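Local atomic coordinates of TetR family transcriptional regulator (Chloroflexus aurantiacus, PDB entry 3NRG), a protein that probably binds regulatory DNA through an N-terminal helix-turn-helix and acts as a transcriptional regulator of the TetR family. Residues A[5-10]-A[52-57]; A[89-94]-A[136-141]; A[97-102]-A[169-174]. All coordinates share one frame; numbering follows the deposited sequence.

How the contacts relate
Following the chain from its N terminus, contact 1 joins the short helix 5-8 to the loop 52-57, closing a stretch that holds helices 12-28 and 36-43, the latter within the predicted helix-turn-helix. Helix 57-78 then leads into the C-terminal domain. Contact 2 sets helix 87-104 against helix 124-147, and contact 3 sets the later part of helix 87-104 against helix 157-179. These two cross along the sequence, their segments alternating; both use helix 87-104, and their centres lie about 14 Å apart. Contact 1 is in series with them, closing before either opens, its centre about 31 Å from that of contact 3 and 38 Å from that of contact 2.

Contact 1: A[5-10]-A[52-57]; sequences ETFFNL and QYFADK
Helix 5-8 and the irregular segment 52-57 come closest at Phe7 and Tyr53, whose CA atoms are 4.6 Å apart, and Asn9 is the first residue after the helix to leave helical torsions. Such proximity of backbones lets side chains touch main chain directly: Phe7 CB rests 3.6 Å from Tyr53 O and also meets Tyr53 CB, while Thr6 CB lies 3.4 Å from Gln52 O. Phe7 carries the aromatic part. With CG anti to its backbone N (chi1 170°), its ring presents one face to Phe54, and Phe54 CZ stands 3.7 Å above that plane, over the ring centre. The two planes are inclined at 47° with centroids 4.8 Å apart, so the pair is oblique, with the tip of Phe54 directed at the Phe7 ring. Leu10 instead meets the Tyr53 ring, crossing it at about a right angle. Both of its methyls approach Tyr53 CE1, with Leu10 CD1 the nearer at 3.6 Å. The edge of the Tyr53 ring faces the backbone of helix 5-8, with Phe7 N near the ring plane. Apolar contact therefore dominates between the segments, and polar ties come from just upstream, where Thr4 OG1 hydrogen-bonds Gln52 O and the backbones of Thr4 and Tyr53 are also hydrogen-bonded. The Phe7–Phe54 pair is buried against helix 12-28, Phe7 touching Leu18 and Phe54 touching Leu22. Tyr63 of helix 57-78 meets Phe7 edge-to-face. Helix 5-8 thus packs against the last residues of the predicted helix-turn-helix and against helices 12-28 and 57-78.

Contact 2: A[89-94]-A[136-141]; sequences AYLRWL and AYFKQL
Two antiparallel helices of the all-helical TetR-type C-terminal domain face each other here, their short segments running at 164° with axes 13.0 Å apart. At that spacing the backbones stay well separated, and long side chains bridge the gap. The apolar contacts form one group. Leu91 CD2 approaches the edge of the Phe138 ring, 3.8 Å from Phe138 CE1. Leu94 reaches the same atom with its CD2, so two leucines one helical turn apart converge on one corner of the ring. That methyl of Leu94 also meets the edge of Tyr137, tip to tip. Across the gap, Leu141 CD1 lies at the edge of Tyr90, 4.0 Å from Tyr90 CE2; within its own helix, Leu141 CG sits over one face of Tyr137, one turn earlier, 4.2 Å above the plane and offset toward the rim. Leu91 and Phe138 are the buried members, and both continue into helix 157-179 by touching Leu164 and Phe168. Leu91 also packs on Ile207 of helix 196-214, joining the pair to further helices of the domain.

The polar part is a single hydrogen bond between phenols. Both tyrosines hold CG anti to the backbone N (chi1 169° in Tyr90 and -177° in Tyr137), which extends each ring across the gap to meet the other tip to tip. Each hydroxyl comes close to the other's ring carbon as well, Tyr137 OH lying 3.4 Å from Tyr90 CZ. Either phenol could donate in the bond itself, where Tyr90 OH and Tyr137 OH are 2.7 Å apart.

Contact 3: A[97-102]-A[169-174]; sequences VGIQFQ and TELGNH
Gly172 marks the tight side of this helix crossing: its CA is 5.3 Å from Ile99 CA, although the short axes, crossing at -51°, approach only to 9.4 Å. Gln102 fills the space beside the glycine. Extended, with CG anti to the backbone N (chi1 -171°), it brings OE1 to 3.4 Å from Gly172 CA, where a CB would collide with that oxygen. Ile99 closes the apolar flank, its CD1 packing 3.9 Å from Leu171 CD2, and both side chains also touch Ile203 of helix 196-214.

The looser side is polar and hydrated. Gln102 NE2 lies 3.2 Å from Asn173 OD1, with the amide planes turned 61° apart. One water donates to Gln102 OE1 and to Thr169 O, at 2.7 Å from the latter, and accepts from Asn173 N at 3.0 Å. Helix 157-179 is kinked here, where the N atoms of Gly172 and Asn173 make no bond to the preceding turn, and the water bridges the break between Thr169 O and Asn173 N. An alanine in place of Gln102 would remove the amide and probably leave this water less firmly held and Gly172 less closely covered. The chemistry thus implies that the crossing pairs close glycine packing with a kink at which one water takes up Thr169 O and Asn173 N and links them to Gln102 of helix 87-104.

Contact 1: A[5-10]-A[52-57]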
loop_
_atom_site.group_PDB
_atom_site.type_symbol
_atom_site.label_atom_id
_atom_site.label_comp_id
_atom_site.label_asym_id
_atom_site.label_seq_id
_atom_site.Cartn_x
_atom_site.Cartn_y
_atom_site.Cartn_z
ATOM N N GLU A 5 19.095 -2.804 18.985
ATOM C CA GLU A 5 20.332 -2.433 18.309
ATOM C C GLU A 5 21.049 -3.677 17.774
ATOM O O GLU A 5 21.810 -3.576 16.818
ATOM C CB GLU A 5 21.241 -1.627 19.245
ATOM C CG GLU A 5 21.642 -0.276 18.679
ATOM C CD GLU A 5 20.495 0.671 18.384
ATOM O OE1 GLU A 5 19.925 1.233 19.345
ATOM O OE2 GLU A 5 20.154 0.837 17.194
ATOM N N THR A 6 20.740 -4.865 18.351
ATOM C CA THR A 6 21.279 -6.151 17.900
ATOM C C THR A 6 20.776 -6.450 16.480
ATOM O O THR A 6 21.548 -6.912 15.640
ATOM C CB THR A 6 20.899 -7.271 18.893
ATOM O OG1 THR A 6 21.186 -6.842 20.228
ATOM C CG2 THR A 6 21.621 -8.585 18.601
ATOM N N PHE A 7 19.485 -6.138 16.210
ATOM C CA PHE A 7 18.868 -6.299 14.889
ATOM C C PHE A 7 19.519 -5.367 13.882
ATOM O O PHE A 7 19.842 -5.797 12.774
ATOM C CB PHE A 7 17.346 -6.037 14.962
ATOM C CG PHE A 7 16.651 -5.945 13.614
ATOM C CD1 PHE A 7 16.375 -7.092 12.873
ATOM C CD2 PHE A 7 16.256 -4.713 13.097
ATOM C CE1 PHE A 7 15.754 -7.003 11.620
ATOM C CE2 PHE A 7 15.634 -4.628 11.846
ATOM C CZ PHE A 7 15.384 -5.772 11.118
ATOM N N PHE A 8 19.716 -4.088 14.264
ATOM C CA PHE A 8 20.314 -3.085 13.379
ATOM C C PHE A 8 21.802 -3.319 13.144
ATOM O O PHE A 8 22.313 -2.953 12.085
ATOM C CB PHE A 8 20.065 -1.665 13.909
ATOM C CG PHE A 8 18.616 -1.238 13.929
ATOM C CD1 PHE A 8 17.855 -1.242 12.763
ATOM C CD2 PHE A 8 18.037 -0.749 15.092
ATOM C CE1 PHE A 8 16.517 -0.836 12.781
ATOM C CE2 PHE A 8 16.707 -0.317 15.101
ATOM C CZ PHE A 8 15.959 -0.356 13.943
ATOM N N ASN A 9 22.502 -3.939 14.125
ATOM C CA ASN A 9 23.938 -4.217 14.010
ATOM C C ASN A 9 24.243 -5.557 13.320
ATOM O O ASN A 9 25.410 -5.948 13.230
ATOM C CB ASN A 9 24.634 -4.109 15.367
ATOM C CG ASN A 9 24.857 -2.683 15.817
ATOM O OD1 ASN A 9 25.617 -1.916 15.205
ATOM N ND2 ASN A 9 24.242 -2.309 16.925
ATOM N N LEU A 10 23.198 -6.233 12.787
ATOM C CA LEU A 10 23.359 -7.485 12.039
ATOM C C LEU A 10 24.067 -7.223 10.705
ATOM O O LEU A 10 23.827 -6.183 10.083
ATOM C CB LEU A 10 21.983 -8.114 11.743
ATOM C CG LEU A 10 21.319 -8.909 12.852
ATOM C CD1 LEU A 10 19.883 -9.223 12.487
ATOM C CD2 LEU A 10 22.076 -10.203 13.137
ATOM N N GLN A 52 15.675 -11.299 20.503
ATOM C CA GLN A 52 16.942 -10.575 20.556
ATOM C C GLN A 52 16.947 -9.458 19.502
ATOM O O GLN A 52 17.824 -8.595 19.526
ATOM C CB GLN A 52 18.119 -11.529 20.325
ATOM C CG GLN A 52 18.407 -12.430 21.518
ATOM C CD GLN A 52 19.616 -13.303 21.293
ATOM O OE1 GLN A 52 20.678 -12.843 20.860
ATOM N NE2 GLN A 52 19.500 -14.571 21.638
ATOM N N TYR A 53 15.948 -9.475 18.581
ATOM C CA TYR A 53 15.818 -8.487 17.513
ATOM C C TYR A 53 14.602 -7.583 17.726
ATOM O O TYR A 53 14.651 -6.399 17.395
ATOM C CB TYR A 53 15.752 -9.178 16.142
ATOM C CG TYR A 53 16.853 -10.192 15.930
ATOM C CD1 TYR A 53 18.191 -9.808 15.919
ATOM C CD2 TYR A 53 16.560 -11.532 15.706
ATOM C CE1 TYR A 53 19.211 -10.739 15.733
ATOM C CE2 TYR A 53 17.570 -12.471 15.502
ATOM C CZ TYR A 53 18.897 -12.070 15.514
ATOM O OH TYR A 53 19.898 -12.991 15.321
ATOM N N PHE A 54 13.509 -8.145 18.277
ATOM C CA PHE A 54 12.276 -7.404 18.563
ATOM C C PHE A 54 11.749 -7.809 19.945
ATOM O O PHE A 54 11.667 -8.999 20.237
ATOM C CB PHE A 54 11.207 -7.675 17.478
ATOM C CG PHE A 54 11.661 -7.388 16.065
ATOM C CD1 PHE A 54 11.561 -6.108 15.530
ATOM C CD2 PHE A 54 12.193 -8.398 15.268
ATOM C CE1 PHE A 54 11.982 -5.844 14.224
ATOM C CE2 PHE A 54 12.622 -8.129 13.965
ATOM C CZ PHE A 54 12.507 -6.857 13.451
ATOM N N ALA A 55 11.408 -6.822 20.803
ATOM C CA ALA A 55 10.904 -7.098 22.159
ATOM C C ALA A 55 9.672 -8.023 22.140
ATOM O O ALA A 55 9.567 -8.924 22.975
ATOM C CB ALA A 55 10.579 -5.799 22.877
ATOM N N ASP A 56 8.765 -7.817 21.164
ATOM C CA ASP A 56 7.567 -8.643 20.985
ATOM C C ASP A 56 7.097 -8.609 19.515
ATOM O O ASP A 56 7.720 -7.941 18.689
ATOM C CB ASP A 56 6.431 -8.195 21.950
ATOM C CG ASP A 56 6.062 -6.711 21.887
ATOM O OD1 ASP A 56 6.474 -6.031 20.916
ATOM O OD2 ASP A 56 5.345 -6.240 22.797
ATOM N N LYS A 57 6.000 -9.328 19.197
ATOM C CA LYS A 57 5.430 -9.373 17.843
ATOM C C LYS A 57 4.934 -7.977 17.406
ATOM O O LYS A 57 5.099 -7.605 16.244
ATOM C CB LYS A 57 4.292 -10.410 17.778
ATOM C CG LYS A 57 3.765 -10.681 16.365
ATOM C CD LYS A 57 2.932 -11.976 16.289
ATOM C CE LYS A 57 1.603 -11.887 17.006
ATOM N NZ LYS A 57 0.803 -13.126 16.831
#

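Contact 2: A[89-94]-A[136-141]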
loop_
_atom_site.group_PDB
_atom_site.type_symbol
_atom_site.label_atom_id
_atom_site.label_comp_id
_atom_site.label_asym_id
_atom_site.label_seq_id
_atom_site.Cartn_x
_atom_site.Cartn_y
_atom_site.Cartn_z
ATOM N N ALA A 89 -6.679 14.265 -14.414
ATOM C CA ALA A 89 -5.390 13.903 -14.996
ATOM C C ALA A 89 -4.396 13.595 -13.869
ATOM O O ALA A 89 -3.588 12.669 -13.997
ATOM C CB ALA A 89 -4.872 15.029 -15.864
ATOM N N TYR A 90 -4.516 14.320 -12.730
ATOM C CA TYR A 90 -3.700 14.075 -11.545
ATOM C C TYR A 90 -4.099 12.763 -10.871
ATOM O O TYR A 90 -3.225 12.000 -10.463
ATOM C CB TYR A 90 -3.800 15.250 -10.549
ATOM C CG TYR A 90 -3.188 14.947 -9.195
ATOM C CD1 TYR A 90 -1.810 14.830 -9.042
ATOM C CD2 TYR A 90 -3.988 14.759 -8.072
ATOM C CE1 TYR A 90 -1.245 14.504 -7.811
ATOM C CE2 TYR A 90 -3.433 14.445 -6.834
ATOM C CZ TYR A 90 -2.060 14.327 -6.707
ATOM O OH TYR A 90 -1.514 14.021 -5.493
ATOM N N LEU A 91 -5.421 12.498 -10.754
ATOM C CA LEU A 91 -5.936 11.269 -10.147
ATOM C C LEU A 91 -5.482 10.026 -10.904
ATOM O O LEU A 91 -5.181 9.009 -10.278
ATOM C CB LEU A 91 -7.469 11.307 -10.030
ATOM C CG LEU A 91 -8.046 12.181 -8.896
ATOM C CD1 LEU A 91 -9.533 12.309 -9.027
ATOM C CD2 LEU A 91 -7.697 11.618 -7.528
ATOM N N ARG A 92 -5.379 10.119 -12.247
ATOM C CA ARG A 92 -4.879 9.022 -13.086
ATOM C C ARG A 92 -3.402 8.754 -12.764
ATOM O O ARG A 92 -2.999 7.596 -12.669
ATOM C CB ARG A 92 -5.067 9.352 -14.588
ATOM C CG ARG A 92 -4.778 8.178 -15.532
ATOM C CD ARG A 92 -3.335 8.174 -16.024
ATOM N NE ARG A 92 -2.972 6.898 -16.643
ATOM C CZ ARG A 92 -3.026 6.661 -17.951
ATOM N NH1 ARG A 92 -3.428 7.610 -18.789
ATOM N NH2 ARG A 92 -2.674 5.475 -18.429
ATOM N N TRP A 93 -2.605 9.831 -12.588
ATOM C CA TRP A 93 -1.200 9.729 -12.212
ATOM C C TRP A 93 -1.067 9.095 -10.814
ATOM O O TRP A 93 -0.264 8.181 -10.632
ATOM C CB TRP A 93 -0.533 11.123 -12.245
ATOM C CG TRP A 93 0.907 11.126 -11.803
ATOM C CD1 TRP A 93 2.008 10.961 -12.592
ATOM C CD2 TRP A 93 1.395 11.328 -10.466
ATOM N NE1 TRP A 93 3.152 11.032 -11.829
ATOM C CE2 TRP A 93 2.805 11.250 -10.519
ATOM C CE3 TRP A 93 0.775 11.569 -9.225
ATOM C CZ2 TRP A 93 3.607 11.384 -9.377
ATOM C CZ3 TRP A 93 1.568 11.704 -8.096
ATOM C CH2 TRP A 93 2.967 11.618 -8.178
ATOM N N LEU A 94 -1.877 9.567 -9.840
ATOM C CA LEU A 94 -1.854 9.071 -8.460
ATOM C C LEU A 94 -2.322 7.605 -8.370
ATOM O O LEU A 94 -1.795 6.836 -7.556
ATOM C CB LEU A 94 -2.715 9.972 -7.559
ATOM C CG LEU A 94 -2.596 9.742 -6.044
ATOM C CD1 LEU A 94 -1.190 10.136 -5.524
ATOM C CD2 LEU A 94 -3.685 10.507 -5.299
ATOM N N ALA A 136 -9.229 11.439 3.640
ATOM C CA ALA A 136 -9.116 12.856 3.994
ATOM C C ALA A 136 -8.485 13.673 2.865
ATOM O O ALA A 136 -8.906 14.813 2.626
ATOM C CB ALA A 136 -8.309 13.016 5.274
ATOM N N TYR A 137 -7.496 13.085 2.149
ATOM C CA TYR A 137 -6.834 13.756 1.022
ATOM C C TYR A 137 -7.790 13.917 -0.174
ATOM O O TYR A 137 -7.863 15.003 -0.753
ATOM C CB TYR A 137 -5.548 13.006 0.614
ATOM C CG TYR A 137 -4.774 13.681 -0.503
ATOM C CD1 TYR A 137 -4.136 14.904 -0.299
ATOM C CD2 TYR A 137 -4.629 13.069 -1.747
ATOM C CE1 TYR A 137 -3.421 15.527 -1.322
ATOM C CE2 TYR A 137 -3.899 13.673 -2.772
ATOM C CZ TYR A 137 -3.308 14.910 -2.559
ATOM O OH TYR A 137 -2.589 15.508 -3.562
ATOM N N PHE A 138 -8.557 12.849 -0.511
ATOM C CA PHE A 138 -9.537 12.896 -1.594
ATOM C C PHE A 138 -10.639 13.907 -1.311
ATOM O O PHE A 138 -11.036 14.639 -2.215
ATOM C CB PHE A 138 -10.138 11.506 -1.864
ATOM C CG PHE A 138 -9.162 10.497 -2.425
ATOM C CD1 PHE A 138 -8.460 10.759 -3.597
ATOM C CD2 PHE A 138 -9.021 9.248 -1.840
ATOM C CE1 PHE A 138 -7.574 9.818 -4.127
ATOM C CE2 PHE A 138 -8.132 8.307 -2.369
ATOM C CZ PHE A 138 -7.417 8.597 -3.509
ATOM N N LYS A 139 -11.102 13.986 -0.041
ATOM C CA LYS A 139 -12.131 14.954 0.376
ATOM C C LYS A 139 -11.639 16.390 0.155
ATOM O O LYS A 139 -12.388 17.224 -0.352
ATOM C CB LYS A 139 -12.528 14.729 1.846
ATOM C CG LYS A 139 -13.828 15.421 2.242
ATOM C CD LYS A 139 -14.156 15.206 3.707
ATOM C CE LYS A 139 -15.382 15.977 4.119
ATOM N NZ LYS A 139 -15.701 15.772 5.552
ATOM N N GLN A 140 -10.355 16.651 0.474
ATOM C CA GLN A 140 -9.719 17.956 0.268
ATOM C C GLN A 140 -9.687 18.305 -1.233
ATOM O O GLN A 140 -10.026 19.429 -1.600
ATOM C CB GLN A 140 -8.292 17.952 0.859
ATOM C CG GLN A 140 -7.610 19.324 0.883
ATOM C CD GLN A 140 -6.156 19.240 1.328
ATOM O OE1 GLN A 140 -5.770 18.406 2.161
ATOM N NE2 GLN A 140 -5.328 20.138 0.810
ATOM N N LEU A 141 -9.332 17.319 -2.100
ATOM C CA LEU A 141 -9.283 17.512 -3.564
ATOM C C LEU A 141 -10.664 17.791 -4.145
ATOM O O LEU A 141 -10.794 18.654 -5.016
ATOM C CB LEU A 141 -8.663 16.288 -4.271
ATOM C CG LEU A 141 -7.186 15.990 -3.997
ATOM C CD1 LEU A 141 -6.771 14.716 -4.682
ATOM C CD2 LEU A 141 -6.294 17.123 -4.463
#

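Contact 3: A[97-102]-A[169-174]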
loop_
_atom_site.group_PDB
_atom_site.type_symbol
_atom_site.label_atom_id
_atom_site.label_comp_id
_atom_site.label_asym_id
_atom_site.label_seq_id
_atom_site.Cartn_x
_atom_site.Cartn_y
_atom_site.Cartn_z
ATOM N N VAL A 97 0.642 5.510 -9.758
ATOM C CA VAL A 97 1.709 5.440 -8.750
ATOM C C VAL A 97 1.378 4.392 -7.663
ATOM O O VAL A 97 2.208 3.529 -7.364
ATOM C CB VAL A 97 2.006 6.840 -8.137
ATOM C CG1 VAL A 97 2.855 6.723 -6.872
ATOM C CG2 VAL A 97 2.684 7.749 -9.157
ATOM N N GLY A 98 0.162 4.470 -7.114
ATOM C CA GLY A 98 -0.312 3.543 -6.089
ATOM C C GLY A 98 -0.245 2.096 -6.527
ATOM O O GLY A 98 0.182 1.229 -5.761
ATOM N N ILE A 99 -0.627 1.835 -7.786
ATOM C CA ILE A 99 -0.596 0.502 -8.388
ATOM C C ILE A 99 0.866 0.040 -8.641
ATOM O O ILE A 99 1.196 -1.122 -8.381
ATOM C CB ILE A 99 -1.487 0.487 -9.673
ATOM C CG1 ILE A 99 -3.001 0.593 -9.289
ATOM C CG2 ILE A 99 -1.224 -0.753 -10.527
ATOM C CD1 ILE A 99 -3.949 1.094 -10.423
ATOM N N GLN A 100 1.747 0.968 -9.091
ATOM C CA GLN A 100 3.156 0.644 -9.347
ATOM C C GLN A 100 3.904 0.312 -8.053
ATOM O O GLN A 100 4.722 -0.610 -8.043
ATOM C CB GLN A 100 3.865 1.775 -10.113
ATOM C CG GLN A 100 3.463 1.889 -11.591
ATOM C CD GLN A 100 3.799 0.651 -12.390
ATOM O OE1 GLN A 100 2.935 -0.190 -12.667
ATOM N NE2 GLN A 100 5.060 0.523 -12.796
ATOM N N PHE A 101 3.591 1.030 -6.950
ATOM C CA PHE A 101 4.201 0.766 -5.643
ATOM C C PHE A 101 3.801 -0.624 -5.122
ATOM O O PHE A 101 4.620 -1.315 -4.511
ATOM C CB PHE A 101 3.822 1.862 -4.616
ATOM C CG PHE A 101 4.363 1.578 -3.233
ATOM C CD1 PHE A 101 5.719 1.723 -2.955
ATOM C CD2 PHE A 101 3.538 1.063 -2.239
ATOM C CE1 PHE A 101 6.237 1.356 -1.710
ATOM C CE2 PHE A 101 4.056 0.716 -0.987
ATOM C CZ PHE A 101 5.400 0.872 -0.729
ATOM N N GLN A 102 2.535 -1.018 -5.353
ATOM C CA GLN A 102 2.009 -2.317 -4.959
ATOM C C GLN A 102 2.726 -3.457 -5.723
ATOM O O GLN A 102 3.105 -4.453 -5.118
ATOM C CB GLN A 102 0.491 -2.371 -5.211
ATOM C CG GLN A 102 -0.179 -3.617 -4.628
ATOM C CD GLN A 102 -1.587 -3.823 -5.128
ATOM O OE1 GLN A 102 -2.354 -2.871 -5.340
ATOM N NE2 GLN A 102 -1.975 -5.086 -5.267
ATOM N N THR A 169 -8.116 1.878 -3.397
ATOM C CA THR A 169 -7.710 0.821 -2.478
ATOM C C THR A 169 -7.781 -0.569 -3.129
ATOM O O THR A 169 -6.928 -1.417 -2.848
ATOM C CB THR A 169 -8.569 0.901 -1.197
ATOM O OG1 THR A 169 -8.317 2.149 -0.557
ATOM C CG2 THR A 169 -8.300 -0.234 -0.231
ATOM N N GLU A 170 -8.795 -0.804 -3.988
ATOM C CA GLU A 170 -9.060 -2.134 -4.525
ATOM C C GLU A 170 -8.635 -2.388 -5.975
ATOM O O GLU A 170 -8.594 -3.555 -6.381
ATOM C CB GLU A 170 -10.539 -2.504 -4.329
ATOM C CG GLU A 170 -11.001 -2.480 -2.880
ATOM C CD GLU A 170 -10.476 -3.590 -1.987
ATOM O OE1 GLU A 170 -9.941 -4.593 -2.516
ATOM O OE2 GLU A 170 -10.642 -3.474 -0.753
ATOM N N LEU A 171 -8.361 -1.327 -6.775
ATOM C CA LEU A 171 -8.037 -1.526 -8.194
ATOM C C LEU A 171 -6.853 -2.463 -8.464
ATOM O O LEU A 171 -6.982 -3.371 -9.275
ATOM C CB LEU A 171 -7.902 -0.203 -8.968
ATOM C CG LEU A 171 -7.812 -0.344 -10.515
ATOM C CD1 LEU A 171 -8.998 -1.162 -11.078
ATOM C CD2 LEU A 171 -7.722 1.007 -11.188
ATOM N N GLY A 172 -5.740 -2.254 -7.759
ATOM C CA GLY A 172 -4.534 -3.066 -7.908
ATOM C C GLY A 172 -4.785 -4.550 -7.766
ATOM O O GLY A 172 -4.374 -5.336 -8.624
ATOM N N ASN A 173 -5.515 -4.940 -6.707
ATOM C CA ASN A 173 -5.873 -6.337 -6.456
ATOM C C ASN A 173 -6.733 -6.898 -7.577
ATOM O O ASN A 173 -6.555 -8.055 -7.971
ATOM C CB ASN A 173 -6.591 -6.480 -5.107
ATOM C CG ASN A 173 -5.744 -6.091 -3.914
ATOM O OD1 ASN A 173 -4.533 -6.362 -3.853
ATOM N ND2 ASN A 173 -6.377 -5.489 -2.915
ATOM N N HIS A 174 -7.652 -6.073 -8.116
ATOM C CA HIS A 174 -8.527 -6.490 -9.208
ATOM C C HIS A 174 -7.756 -6.697 -10.512
ATOM O O HIS A 174 -8.027 -7.659 -11.235
ATOM C CB HIS A 174 -9.675 -5.495 -9.404
ATOM C CG HIS A 174 -10.682 -5.957 -10.407
ATOM N ND1 HIS A 174 -11.466 -7.080 -10.179
ATOM C CD2 HIS A 174 -10.978 -5.459 -11.627
ATOM C CE1 HIS A 174 -12.217 -7.216 -11.255
ATOM N NE2 HIS A 174 -11.970 -6.257 -12.149
HETATM O O HOH W 1 -5.400 -2.901 -4.461
#